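Local coordinates for protein GTP pyrophosphokinase YjbM (Bacillus subtilis, PDB 5DEC) that makes the alarmone (p)ppGpp by transferring pyrophosphate from ATP to GTP or GDP, working as an allosterically activated homotetramer, at residues F16-K28 and E73-I85. Numbering follows the deposited sequence.
Sequences FLVPYRQAVEELK and EIETMQDIAGLRI
Tyr20 lies against Ile80 and Ala81 where the chain enters strand 81-85. The CG2 methyl of Ile80 sits over one ring face, 3.8 Å from the Tyr20 centroid, a CH-pi contact, while the small CB of Ala81 meets the ring edge. With its CG anti to the carbonyl carbon (chi1 -70°), the phenol extends to a water, giving its proton from OH to that water's oxygen at 2.6 Å; the water in turn donates to the carbonyl oxygens of Glu75 and Met77, tying the turn to the helix. A leucine in place of Tyr20 would probably leave this water without its donor and uncover the Ile80 methyl. One turn earlier, Phe16 lays its ring against the 3-10 segment (CG anti to the backbone N, chi1 171°), and its CZ meets Ile74 CG1 at 3.9 Å. Further along, branched Val24 sets CG2 3.6 Å from Ala81 CB, and Leu83 sets both its methyls against Leu27 CB, CD2 also reaching Lys28 CG at 3.6 Å. Helix and strand axes run only 19° apart, so successive helix turns meet successive inward-facing strand residues. This is helix-on-sheet packing in the RelA/SpoT synthetase fold; the strand carries ATP-binding Arg84, and the loop before it Asp79, which binds ATP and magnesium.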
ATOM      1  N   PHE B  16     -19.094 -10.705   9.790  1.00 53.24           N
ATOM      2  CA  PHE B  16     -19.236 -11.815   8.838  1.00 48.87           C
ATOM      3  C   PHE B  16     -18.268 -11.689   7.654  1.00 43.35           C
ATOM      4  O   PHE B  16     -17.810 -12.683   7.101  1.00 41.93           O
ATOM      5  CB  PHE B  16     -20.675 -11.869   8.313  1.00 46.25           C
ATOM      6  CG  PHE B  16     -20.889 -12.827   7.162  1.00 45.53           C
ATOM      7  CD1 PHE B  16     -20.947 -14.195   7.377  1.00 48.80           C
ATOM      8  CD2 PHE B  16     -21.074 -12.352   5.871  1.00 45.22           C
ATOM      9  CE1 PHE B  16     -21.150 -15.069   6.323  1.00 48.42           C
ATOM     10  CE2 PHE B  16     -21.281 -13.221   4.816  1.00 46.36           C
ATOM     11  CZ  PHE B  16     -21.320 -14.581   5.045  1.00 46.94           C
ATOM     12  N   LEU B  17     -17.981 -10.460   7.259  1.00 36.05           N
ATOM     13  CA  LEU B  17     -17.193 -10.216   6.058  1.00 39.42           C
ATOM     14  C   LEU B  17     -15.691 -10.161   6.317  1.00 38.15           C
ATOM     15  O   LEU B  17     -14.893 -10.209   5.375  1.00 32.39           O
ATOM     16  CB  LEU B  17     -17.647  -8.912   5.410  1.00 39.06           C
ATOM     17  CG  LEU B  17     -19.079  -8.917   4.868  1.00 39.39           C
ATOM     18  CD1 LEU B  17     -19.400  -7.560   4.285  1.00 38.56           C
ATOM     19  CD2 LEU B  17     -19.265  -9.995   3.803  1.00 41.37           C
ATOM     20  N   VAL B  18     -15.310 -10.055   7.589  1.00 37.68           N
ATOM     21  CA  VAL B  18     -13.896  -9.957   7.959  1.00 37.06           C
ATOM     22  C   VAL B  18     -13.037 -11.077   7.337  1.00 31.52           C
ATOM     23  O   VAL B  18     -12.013 -10.783   6.714  1.00 34.12           O
ATOM     24  CB  VAL B  18     -13.705  -9.962   9.494  1.00 43.46           C
ATOM     25  CG1 VAL B  18     -12.274 -10.270   9.838  1.00 43.94           C
ATOM     26  CG2 VAL B  18     -14.111  -8.620  10.096  1.00 52.19           C
ATOM     27  N   PRO B  19     -13.457 -12.350   7.465  1.00 30.45           N
ATOM     28  CA  PRO B  19     -12.621 -13.387   6.839  1.00 34.39           C
ATOM     29  C   PRO B  19     -12.537 -13.259   5.318  1.00 36.19           C
ATOM     30  O   PRO B  19     -11.504 -13.600   4.737  1.00 28.06           O
ATOM     31  CB  PRO B  19     -13.335 -14.694   7.194  1.00 35.08           C
ATOM     32  CG  PRO B  19     -14.262 -14.352   8.303  1.00 44.35           C
ATOM     33  CD  PRO B  19     -14.637 -12.932   8.127  1.00 37.88           C
ATOM     34  N   TYR B  20     -13.620 -12.813   4.687  1.00 27.53           N
ATOM     35  CA  TYR B  20     -13.630 -12.659   3.235  1.00 28.95           C
ATOM     36  C   TYR B  20     -12.641 -11.591   2.817  1.00 30.50           C
ATOM     37  O   TYR B  20     -11.902 -11.764   1.841  1.00 25.71           O
ATOM     38  CB  TYR B  20     -15.032 -12.303   2.734  1.00 27.22           C
ATOM     39  CG  TYR B  20     -15.985 -13.457   2.857  1.00 30.88           C
ATOM     40  CD1 TYR B  20     -16.078 -14.417   1.850  1.00 31.14           C
ATOM     41  CD2 TYR B  20     -16.770 -13.620   3.999  1.00 24.32           C
ATOM     42  CE1 TYR B  20     -16.947 -15.486   1.961  1.00 39.27           C
ATOM     43  CE2 TYR B  20     -17.639 -14.682   4.114  1.00 37.36           C
ATOM     44  CZ  TYR B  20     -17.723 -15.613   3.099  1.00 45.00           C
ATOM     45  OH  TYR B  20     -18.583 -16.675   3.222  1.00 51.80           O
ATOM     46  N   ARG B  21     -12.629 -10.474   3.541  1.00 27.02           N
ATOM     47  CA  ARG B  21     -11.667  -9.411   3.254  1.00 30.30           C
ATOM     48  C   ARG B  21     -10.223  -9.853   3.426  1.00 29.16           C
ATOM     49  O   ARG B  21      -9.348  -9.478   2.635  1.00 23.99           O
ATOM     50  CB  ARG B  21     -11.928  -8.183   4.132  1.00 38.61           C
ATOM     51  CG  ARG B  21     -13.195  -7.467   3.776  1.00 44.52           C
ATOM     52  CD  ARG B  21     -13.324  -6.141   4.501  1.00 46.72           C
ATOM     53  NE  ARG B  21     -14.651  -5.602   4.253  1.00 58.52           N
ATOM     54  CZ  ARG B  21     -15.634  -5.588   5.143  1.00 74.32           C
ATOM     55  NH1 ARG B  21     -15.442  -6.067   6.368  1.00 73.15           N
ATOM     56  NH2 ARG B  21     -16.814  -5.082   4.805  1.00 84.69           N
ATOM     57  N   GLN B  22      -9.962 -10.620   4.477  1.00 25.41           N
ATOM     58  CA  GLN B  22      -8.604 -11.089   4.736  1.00 28.38           C
ATOM     59  C   GLN B  22      -8.182 -12.113   3.658  1.00 19.25           C
ATOM     60  O   GLN B  22      -7.054 -12.095   3.178  1.00 25.05           O
ATOM     61  CB  GLN B  22      -8.505 -11.682   6.152  1.00 26.12           C
ATOM     62  CG  GLN B  22      -7.097 -12.193   6.544  1.00 25.77           C
ATOM     63  CD  GLN B  22      -6.034 -11.110   6.585  1.00 32.44           C
ATOM     64  OE1 GLN B  22      -6.335  -9.930   6.771  1.00 31.22           O
ATOM     65  NE2 GLN B  22      -4.776 -11.507   6.424  1.00 24.33           N
ATOM     66  N   ALA B  23      -9.092 -12.982   3.252  1.00 19.15           N
ATOM     67  CA  ALA B  23      -8.763 -13.920   2.170  1.00 21.47           C
ATOM     68  C   ALA B  23      -8.368 -13.175   0.895  1.00 28.11           C
ATOM     69  O   ALA B  23      -7.378 -13.513   0.229  1.00 26.56           O
ATOM     70  CB  ALA B  23      -9.931 -14.839   1.895  1.00 27.01           C
ATOM     71  N   VAL B  24      -9.151 -12.160   0.550  1.00 24.37           N
ATOM     72  CA  VAL B  24      -8.834 -11.325  -0.615  1.00 19.99           C
ATOM     73  C   VAL B  24      -7.473 -10.647  -0.490  1.00 22.08           C
ATOM     74  O   VAL B  24      -6.677 -10.673  -1.432  1.00 23.50           O
ATOM     75  CB  VAL B  24      -9.951 -10.276  -0.846  1.00 23.95           C
ATOM     76  CG1 VAL B  24      -9.526  -9.237  -1.886  1.00 26.43           C
ATOM     77  CG2 VAL B  24     -11.225 -10.992  -1.284  1.00 24.62           C
ATOM     78  N   GLU B  25      -7.160 -10.057   0.667  1.00 23.84           N
ATOM     79  CA  GLU B  25      -5.847  -9.400   0.793  1.00 24.29           C
ATOM     80  C   GLU B  25      -4.678 -10.393   0.692  1.00 21.52           C
ATOM     81  O   GLU B  25      -3.592 -10.066   0.159  1.00 22.35           O
ATOM     82  CB  GLU B  25      -5.730  -8.630   2.119  1.00 30.01           C
ATOM     83  CG  GLU B  25      -6.654  -7.416   2.222  1.00 34.69           C
ATOM     84  CD  GLU B  25      -6.611  -6.518   0.985  1.00 38.06           C
ATOM     85  OE1 GLU B  25      -5.517  -6.142   0.526  1.00 40.28           O
ATOM     86  OE2 GLU B  25      -7.691  -6.180   0.471  1.00 49.37           O
ATOM     87  N   GLU B  26      -4.861 -11.587   1.248  1.00 21.91           N
ATOM     88  CA  GLU B  26      -3.796 -12.592   1.180  1.00 21.03           C
ATOM     89  C   GLU B  26      -3.591 -13.051  -0.257  1.00 24.84           C
ATOM     90  O   GLU B  26      -2.471 -13.136  -0.729  1.00 24.25           O
ATOM     91  CB  GLU B  26      -4.108 -13.777   2.095  1.00 22.88           C
ATOM     92  CG  GLU B  26      -4.025 -13.385   3.589  1.00 24.72           C
ATOM     93  CD  GLU B  26      -4.194 -14.546   4.554  1.00 32.91           C
ATOM     94  OE1 GLU B  26      -4.083 -15.721   4.128  1.00 29.20           O
ATOM     95  OE2 GLU B  26      -4.437 -14.269   5.754  1.00 26.75           O
ATOM     96  N   LEU B  27      -4.684 -13.324  -0.955  1.00 22.41           N
ATOM     97  CA  LEU B  27      -4.609 -13.764  -2.337  1.00 24.26           C
ATOM     98  C   LEU B  27      -4.103 -12.670  -3.269  1.00 22.69           C
ATOM     99  O   LEU B  27      -3.431 -12.963  -4.252  1.00 23.48           O
ATOM    100  CB  LEU B  27      -5.970 -14.276  -2.801  1.00 24.57           C
ATOM    101  CG  LEU B  27      -6.288 -15.686  -2.307  1.00 26.90           C
ATOM    102  CD1 LEU B  27      -7.767 -15.989  -2.535  1.00 25.11           C
ATOM    103  CD2 LEU B  27      -5.410 -16.716  -3.016  1.00 32.38           C
ATOM    104  N   LYS B  28      -4.420 -11.408  -2.982  1.00 22.94           N
ATOM    105  CA  LYS B  28      -3.861 -10.322  -3.800  1.00 24.97           C
ATOM    106  C   LYS B  28      -2.343 -10.305  -3.772  1.00 30.46           C
ATOM    107  O   LYS B  28      -1.698 -10.210  -4.816  1.00 24.49           O
ATOM    108  CB  LYS B  28      -4.389  -8.954  -3.343  1.00 22.33           C
ATOM    109  CG  LYS B  28      -5.753  -8.640  -3.958  1.00 34.23           C
ATOM    110  CD  LYS B  28      -6.462  -7.498  -3.243  1.00 42.99           C
ATOM    111  CE  LYS B  28      -5.707  -6.197  -3.308  1.00 50.11           C
ATOM    112  NZ  LYS B  28      -6.553  -5.136  -2.680  1.00 49.20           N
ATOM    113  N   GLU B  73     -28.015 -19.220   4.260  1.00 85.87           N
ATOM    114  CA  GLU B  73     -27.047 -19.976   3.447  1.00 88.77           C
ATOM    115  C   GLU B  73     -26.303 -19.033   2.486  1.00 75.56           C
ATOM    116  O   GLU B  73     -25.813 -19.472   1.441  1.00 69.81           O
ATOM    117  CB  GLU B  73     -27.680 -21.158   2.669  1.00 98.81           C
ATOM    118  CG  GLU B  73     -28.554 -20.817   1.475  1.00109.66           C
ATOM    119  CD  GLU B  73     -29.872 -20.275   1.847  1.00116.12           C
ATOM    120  OE1 GLU B  73     -30.229 -20.247   3.047  1.00118.66           O
ATOM    121  OE2 GLU B  73     -30.506 -19.803   0.900  1.00115.29           O
ATOM    122  N   ILE B  74     -26.237 -17.741   2.815  1.00 69.95           N
ATOM    123  CA  ILE B  74     -25.562 -16.783   1.936  1.00 65.90           C
ATOM    124  C   ILE B  74     -24.112 -17.233   1.800  1.00 62.07           C
ATOM    125  O   ILE B  74     -23.468 -16.985   0.789  1.00 59.24           O
ATOM    126  CB  ILE B  74     -25.633 -15.326   2.444  1.00 68.38           C
ATOM    127  CG1 ILE B  74     -24.997 -15.216   3.828  1.00 73.00           C
ATOM    128  CG2 ILE B  74     -27.080 -14.830   2.482  1.00 67.52           C
ATOM    129  CD1 ILE B  74     -25.233 -13.903   4.512  1.00 77.48           C
ATOM    130  N   GLU B  75     -23.633 -17.956   2.805  1.00 62.50           N
ATOM    131  CA  GLU B  75     -22.261 -18.421   2.854  1.00 64.44           C
ATOM    132  C   GLU B  75     -21.983 -19.389   1.699  1.00 67.51           C
ATOM    133  O   GLU B  75     -20.846 -19.807   1.493  1.00 73.49           O
ATOM    134  CB  GLU B  75     -22.009 -19.118   4.186  1.00 77.39           C
ATOM    135  CG  GLU B  75     -23.058 -18.780   5.240  1.00 89.50           C
ATOM    136  CD  GLU B  75     -22.641 -19.165   6.641  1.00 98.45           C
ATOM    137  OE1 GLU B  75     -22.138 -20.294   6.824  1.00101.96           O
ATOM    138  OE2 GLU B  75     -22.821 -18.336   7.558  1.00 98.95           O
ATOM    139  N   THR B  76     -23.032 -19.741   0.957  1.00 60.65           N
ATOM    140  CA  THR B  76     -22.922 -20.607  -0.213  1.00 60.97           C
ATOM    141  C   THR B  76     -22.578 -19.794  -1.447  1.00 54.87           C
ATOM    142  O   THR B  76     -22.149 -20.341  -2.462  1.00 56.38           O
ATOM    143  CB  THR B  76     -24.238 -21.379  -0.480  1.00 64.51           C
ATOM    144  OG1 THR B  76     -24.833 -21.762   0.767  1.00 72.77           O
ATOM    145  CG2 THR B  76     -23.983 -22.619  -1.323  1.00 64.46           C
ATOM    146  N   MET B  77     -22.792 -18.483  -1.355  1.00 53.50           N
ATOM    147  CA  MET B  77     -22.491 -17.570  -2.451  1.00 50.43           C
ATOM    148  C   MET B  77     -21.002 -17.628  -2.778  1.00 56.82           C
ATOM    149  O   MET B  77     -20.146 -17.512  -1.895  1.00 61.01           O
ATOM    150  CB  MET B  77     -22.922 -16.143  -2.097  1.00 51.76           C
ATOM    151  CG  MET B  77     -23.111 -15.218  -3.285  1.00 59.77           C
ATOM    152  SD  MET B  77     -23.872 -13.640  -2.828  1.00 95.71           S
ATOM    153  CE  MET B  77     -25.418 -14.225  -2.117  1.00 57.81           C
ATOM    154  N   GLN B  78     -20.702 -17.820  -4.056  1.00 47.11           N
ATOM    155  CA  GLN B  78     -19.341 -18.092  -4.484  1.00 40.65           C
ATOM    156  C   GLN B  78     -18.504 -16.838  -4.700  1.00 42.03           C
ATOM    157  O   GLN B  78     -17.286 -16.928  -4.837  1.00 44.12           O
ATOM    158  CB  GLN B  78     -19.358 -18.895  -5.775  1.00 39.94           C
ATOM    159  CG  GLN B  78     -19.886 -20.293  -5.616  1.00 47.76           C
ATOM    160  CD  GLN B  78     -19.837 -21.048  -6.918  1.00 55.31           C
ATOM    161  OE1 GLN B  78     -19.935 -20.452  -7.995  1.00 53.93           O
ATOM    162  NE2 GLN B  78     -19.684 -22.365  -6.836  1.00 64.71           N
ATOM    163  N   ASP B  79     -19.150 -15.678  -4.761  1.00 41.22           N
ATOM    164  CA  ASP B  79     -18.438 -14.464  -5.155  1.00 42.94           C
ATOM    165  C   ASP B  79     -18.575 -13.320  -4.158  1.00 42.64           C
ATOM    166  O   ASP B  79     -18.439 -12.153  -4.520  1.00 40.34           O
ATOM    167  CB  ASP B  79     -18.928 -13.995  -6.520  1.00 40.71           C
ATOM    168  CG  ASP B  79     -20.393 -13.622  -6.509  1.00 57.76           C
ATOM    169  OD1 ASP B  79     -21.150 -14.193  -5.697  1.00 63.03           O
ATOM    170  OD2 ASP B  79     -20.784 -12.748  -7.305  1.00 62.68           O
ATOM    171  N   ILE B  80     -18.805 -13.653  -2.896  1.00 38.28           N
ATOM    172  CA  ILE B  80     -18.739 -12.652  -1.853  1.00 34.85           C
ATOM    173  C   ILE B  80     -17.337 -12.063  -1.875  1.00 38.19           C
ATOM    174  O   ILE B  80     -17.158 -10.836  -1.827  1.00 37.60           O
ATOM    175  CB  ILE B  80     -19.086 -13.255  -0.487  1.00 36.08           C
ATOM    176  CG1 ILE B  80     -20.551 -13.687  -0.490  1.00 39.75           C
ATOM    177  CG2 ILE B  80     -18.832 -12.249   0.630  1.00 32.44           C
ATOM    178  CD1 ILE B  80     -20.934 -14.547   0.689  1.00 44.64           C
ATOM    179  N   ALA B  81     -16.345 -12.943  -1.984  1.00 31.70           N
ATOM    180  CA  ALA B  81     -14.967 -12.521  -2.203  1.00 30.24           C
ATOM    181  C   ALA B  81     -14.604 -12.745  -3.666  1.00 29.42           C
ATOM    182  O   ALA B  81     -14.899 -13.812  -4.229  1.00 28.73           O
ATOM    183  CB  ALA B  81     -14.028 -13.286  -1.299  1.00 26.15           C
ATOM    184  N   GLY B  82     -13.974 -11.759  -4.295  1.00 28.29           N
ATOM    185  CA  GLY B  82     -13.618 -11.914  -5.703  1.00 30.38           C
ATOM    186  C   GLY B  82     -12.284 -11.291  -6.063  1.00 28.69           C
ATOM    187  O   GLY B  82     -11.917 -10.235  -5.547  1.00 29.63           O
ATOM    188  N   LEU B  83     -11.546 -11.938  -6.961  1.00 22.11           N
ATOM    189  CA  LEU B  83     -10.356 -11.316  -7.523  1.00 27.08           C
ATOM    190  C   LEU B  83     -10.470 -11.278  -9.028  1.00 26.05           C
ATOM    191  O   LEU B  83     -11.213 -12.061  -9.632  1.00 28.40           O
ATOM    192  CB  LEU B  83      -9.069 -12.037  -7.123  1.00 31.91           C
ATOM    193  CG  LEU B  83      -8.590 -11.616  -5.732  1.00 42.94           C
ATOM    194  CD1 LEU B  83      -9.205 -12.524  -4.680  1.00 36.65           C
ATOM    195  CD2 LEU B  83      -7.088 -11.573  -5.640  1.00 42.57           C
ATOM    196  N   ARG B  84      -9.752 -10.351  -9.641  1.00 27.94           N
ATOM    197  CA  ARG B  84      -9.701 -10.331 -11.096  1.00 28.63           C
ATOM    198  C   ARG B  84      -8.267 -10.258 -11.516  1.00 27.37           C
ATOM    199  O   ARG B  84      -7.499  -9.421 -11.013  1.00 26.43           O
ATOM    200  CB  ARG B  84     -10.497  -9.167 -11.670  1.00 28.52           C
ATOM    201  CG  ARG B  84     -11.951  -9.277 -11.245  1.00 39.47           C
ATOM    202  CD  ARG B  84     -12.914  -8.482 -12.081  1.00 48.94           C
ATOM    203  NE  ARG B  84     -14.270  -8.809 -11.652  1.00 57.11           N
ATOM    204  CZ  ARG B  84     -15.305  -7.982 -11.724  1.00 63.57           C
ATOM    205  NH1 ARG B  84     -15.155  -6.774 -12.253  1.00 58.99           N
ATOM    206  NH2 ARG B  84     -16.499  -8.382 -11.299  1.00 62.59           N
ATOM    207  N   ILE B  85      -7.909 -11.147 -12.433  1.00 22.68           N
ATOM    208  CA  ILE B  85      -6.555 -11.190 -12.948  1.00 19.92           C
ATOM    209  C   ILE B  85      -6.638 -10.729 -14.404  1.00 25.16           C
ATOM    210  O   ILE B  85      -7.357 -11.334 -15.194  1.00 24.80           O
ATOM    211  CB  ILE B  85      -5.954 -12.612 -12.864  1.00 23.45           C
ATOM    212  CG1 ILE B  85      -5.932 -13.111 -11.405  1.00 24.76           C
ATOM    213  CG2 ILE B  85      -4.561 -12.621 -13.448  1.00 21.92           C
ATOM    214  CD1 ILE B  85      -5.459 -14.596 -11.262  1.00 19.72           C
TER
HETATM  215  O   HOH W   1     -19.229 -17.742   0.996  1.00 55.31           O